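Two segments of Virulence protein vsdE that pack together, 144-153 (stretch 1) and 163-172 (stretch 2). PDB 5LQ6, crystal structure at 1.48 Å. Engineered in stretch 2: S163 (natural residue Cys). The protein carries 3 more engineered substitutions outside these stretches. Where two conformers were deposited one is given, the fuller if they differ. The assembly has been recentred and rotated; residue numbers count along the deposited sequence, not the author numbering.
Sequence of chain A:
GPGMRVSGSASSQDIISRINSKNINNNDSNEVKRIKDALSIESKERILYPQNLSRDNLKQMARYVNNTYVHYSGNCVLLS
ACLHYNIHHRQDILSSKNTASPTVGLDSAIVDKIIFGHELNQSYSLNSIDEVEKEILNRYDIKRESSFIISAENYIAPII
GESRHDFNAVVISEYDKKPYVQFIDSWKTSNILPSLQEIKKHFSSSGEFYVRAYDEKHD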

# COMPACT_ATOMS: atom_id res chain seq x y z
N ARG A 144 6.53 14.91 -8.48
CA ARG A 144 5.13 14.63 -8.71
C ARG A 144 4.79 13.14 -8.54
O ARG A 144 3.82 12.68 -9.08
CB ARG A 144 4.62 15.17 -10.03
CG ARG A 144 4.58 16.69 -10.09
CD ARG A 144 3.56 17.34 -9.15
NE ARG A 144 3.44 18.79 -9.42
CZ ARG A 144 4.24 19.70 -8.89
NH1 ARG A 144 5.22 19.38 -8.08
NH2 ARG A 144 4.08 20.95 -9.24
N GLU A 145 5.60 12.49 -7.72
CA GLU A 145 5.33 11.12 -7.25
C GLU A 145 4.18 11.23 -6.20
O GLU A 145 4.31 11.98 -5.26
CB GLU A 145 6.56 10.50 -6.67
CG GLU A 145 7.69 10.25 -7.66
CD GLU A 145 9.06 10.00 -7.04
OE1 GLU A 145 9.23 9.88 -5.79
OE2 GLU A 145 10.03 9.93 -7.85
N SER A 146 3.11 10.46 -6.42
CA SER A 146 1.86 10.69 -5.70
C SER A 146 1.27 9.49 -5.01
O SER A 146 0.24 9.63 -4.37
CB SER A 146 0.79 11.29 -6.58
OG SER A 146 0.55 10.40 -7.66
N SER A 147 1.85 8.31 -5.14
CA SER A 147 1.30 7.10 -4.55
C SER A 147 2.36 6.22 -3.93
O SER A 147 3.41 5.93 -4.56
CB SER A 147 0.55 6.33 -5.63
OG SER A 147 0.03 5.11 -5.09
N PHE A 148 2.14 5.79 -2.69
CA PHE A 148 3.15 5.11 -1.90
C PHE A 148 2.55 4.01 -1.05
O PHE A 148 1.37 4.07 -0.69
CB PHE A 148 3.88 6.09 -0.99
CG PHE A 148 4.46 7.30 -1.70
CD1 PHE A 148 3.67 8.40 -1.96
CD2 PHE A 148 5.76 7.22 -2.19
CE1 PHE A 148 4.19 9.47 -2.66
CE2 PHE A 148 6.27 8.32 -2.89
CZ PHE A 148 5.45 9.40 -3.11
N ILE A 149 3.37 3.03 -0.70
CA ILE A 149 3.03 2.03 0.30
C ILE A 149 3.84 2.37 1.56
O ILE A 149 5.06 2.62 1.45
CB ILE A 149 3.31 0.58 -0.10
CG1 ILE A 149 2.60 0.23 -1.41
CG2 ILE A 149 2.90 -0.39 0.99
CD1 ILE A 149 3.00 -1.14 -2.01
N ILE A 150 3.17 2.38 2.71
CA ILE A 150 3.84 2.68 3.97
C ILE A 150 3.96 1.41 4.75
O ILE A 150 2.97 0.64 4.87
CB ILE A 150 3.07 3.70 4.80
CG1 ILE A 150 2.55 4.85 3.94
CG2 ILE A 150 3.88 4.17 6.00
CD1 ILE A 150 3.58 5.65 3.28
N SER A 151 5.11 1.12 5.33
CA SER A 151 5.31 -0.02 6.24
C SER A 151 5.68 0.53 7.60
O SER A 151 6.65 1.31 7.72
CB SER A 151 6.43 -0.92 5.72
OG SER A 151 6.12 -1.50 4.50
N ALA A 152 4.89 0.18 8.61
CA ALA A 152 5.11 0.62 9.98
C ALA A 152 5.52 -0.57 10.81
O ALA A 152 4.98 -1.67 10.70
CB ALA A 152 3.89 1.24 10.52
N GLU A 153 6.50 -0.37 11.68
CA GLU A 153 6.90 -1.45 12.55
C GLU A 153 6.07 -1.70 13.78
O GLU A 153 5.97 -2.83 14.23
CB GLU A 153 8.36 -1.27 12.93
CG GLU A 153 9.27 -1.69 11.77
CD GLU A 153 9.66 -3.16 11.79
OE1 GLU A 153 8.80 -4.02 12.15
OE2 GLU A 153 10.83 -3.44 11.45
N SER A 163 2.65 -4.22 16.00
CA SER A 163 2.89 -5.19 14.99
C SER A 163 3.23 -4.48 13.66
O SER A 163 2.96 -3.31 13.48
CB SER A 163 1.67 -6.10 14.78
OG SER A 163 0.49 -5.34 14.82
N ARG A 164 3.78 -5.24 12.73
CA ARG A 164 4.08 -4.73 11.40
C ARG A 164 2.76 -4.51 10.68
O ARG A 164 1.88 -5.37 10.71
CB ARG A 164 4.89 -5.75 10.62
CG ARG A 164 4.88 -5.51 9.10
CD ARG A 164 6.03 -4.74 8.56
NE ARG A 164 5.85 -4.50 7.12
CZ ARG A 164 6.00 -5.40 6.15
NH1 ARG A 164 6.25 -6.68 6.40
NH2 ARG A 164 5.92 -5.01 4.89
N HIS A 165 2.64 -3.38 10.01
CA HIS A 165 1.43 -3.08 9.27
C HIS A 165 1.78 -2.28 8.05
O HIS A 165 2.48 -1.27 8.16
CB HIS A 165 0.49 -2.31 10.15
CG HIS A 165 -0.85 -2.06 9.54
ND1 HIS A 165 -1.64 -3.04 9.02
CD2 HIS A 165 -1.56 -0.91 9.42
CE1 HIS A 165 -2.79 -2.51 8.62
NE2 HIS A 165 -2.76 -1.23 8.84
N ASP A 166 1.25 -2.69 6.90
CA ASP A 166 1.34 -1.91 5.67
C ASP A 166 0.02 -1.23 5.37
O ASP A 166 -1.03 -1.74 5.67
CB ASP A 166 1.70 -2.78 4.46
CG ASP A 166 3.18 -3.11 4.32
OD1 ASP A 166 3.93 -2.92 5.30
OD2 ASP A 166 3.58 -3.55 3.23
N PHE A 167 0.12 -0.04 4.78
CA PHE A 167 -1.01 0.74 4.33
C PHE A 167 -0.54 1.66 3.20
O PHE A 167 0.56 1.47 2.68
CB PHE A 167 -1.71 1.46 5.49
CG PHE A 167 -0.80 2.32 6.34
CD1 PHE A 167 0.01 1.75 7.27
CD2 PHE A 167 -0.73 3.70 6.15
CE1 PHE A 167 0.84 2.52 8.07
CE2 PHE A 167 0.10 4.47 6.94
CZ PHE A 167 0.90 3.88 7.87
N ASN A 168 -1.35 2.58 2.77
CA ASN A 168 -1.10 3.36 1.57
C ASN A 168 -1.18 4.85 1.82
O ASN A 168 -1.74 5.31 2.82
CB ASN A 168 -2.06 2.99 0.43
CG ASN A 168 -1.96 1.53 0.03
OD1 ASN A 168 -2.40 0.64 0.75
ND2 ASN A 168 -1.37 1.29 -1.13
N ALA A 169 -0.58 5.64 0.95
CA ALA A 169 -0.68 7.08 1.03
C ALA A 169 -0.72 7.61 -0.42
O ALA A 169 0.08 7.17 -1.27
CB ALA A 169 0.46 7.68 1.78
N VAL A 170 -1.64 8.53 -0.70
CA VAL A 170 -1.75 9.16 -2.00
C VAL A 170 -1.88 10.65 -1.83
O VAL A 170 -2.64 11.12 -0.99
CB VAL A 170 -2.93 8.61 -2.80
CG1 VAL A 170 -3.13 9.30 -4.15
CG2 VAL A 170 -2.79 7.10 -3.08
N VAL A 171 -1.16 11.39 -2.64
CA VAL A 171 -1.30 12.87 -2.68
C VAL A 171 -2.48 13.23 -3.54
O VAL A 171 -2.60 12.80 -4.71
CB VAL A 171 -0.01 13.52 -3.21
CG1 VAL A 171 -0.18 15.03 -3.32
CG2 VAL A 171 1.19 13.16 -2.38
N ILE A 172 -3.39 13.99 -2.95
CA ILE A 172 -4.61 14.46 -3.60
C ILE A 172 -4.46 15.93 -3.91
O ILE A 172 -4.13 16.70 -3.02
CB ILE A 172 -5.86 14.24 -2.73
CG1 ILE A 172 -6.00 12.76 -2.36
CG2 ILE A 172 -7.11 14.77 -3.46
CD1 ILE A 172 -7.23 12.43 -1.54
O HOH W 1 -0.36 3.58 -2.86

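The two segments of vsdE pair as neighbouring antiparallel strands, their axes 149° apart in direction and 4.5 Å apart at closest approach. F148, I150 and A152 lie opposite A169, F167 and H165 in hydrogen-bonded pairs, each closed by two backbone bonds; for I150, N donates to F167 O (2.8 Å) and O accepts from F167 N (2.9 Å). V171 N adds a further bond to S146 O (2.8 Å). Between these rungs the CA atoms approach more closely, and CA-H...O contacts such as D166 CA to I150 O (3.1 Å) fill the gaps.

Alternation sends F148, I150, A152, H165, F167 and A169 to one face. F167 adopts chi1 p (54°), which brings the end of its side chain nearer the partner strand and lays the ring against I150. I150 CB sits over the ring face, 3.9 Å from its centroid, in a CH-pi contact, while I150 CG2 reaches F167 CZ at 3.5 Å. With both chi angles m, I150 extends CD1 to within 4.0 Å of A169 CB. A152 CB meets the ring edge at F167 CE1 (4.1 Å). The two alanine side chains thus extend the apolar contact between I150 and F167, A169 beside I150 and A152 beside F167.

The other face is more polar. S151, chi1 m, directs OG to D166, also chi1 m, and donates to D166 OD1 at 2.7 Å. The same carboxylate oxygen forms a salt bridge with R164 NH2 (2.9 Å). Chi2 of R164 lies between wells at 95°; in this conformation R164 NE (3.1 Å) and NH2 both reach D166 OD1, though at angles that make the bonds weak. Farther along, a water links the strands: it lies 2.7 Å from S147 OG (chi1 t), donates to F148 O (2.8 Å) and accepts from N168 ND2 (3.0 Å).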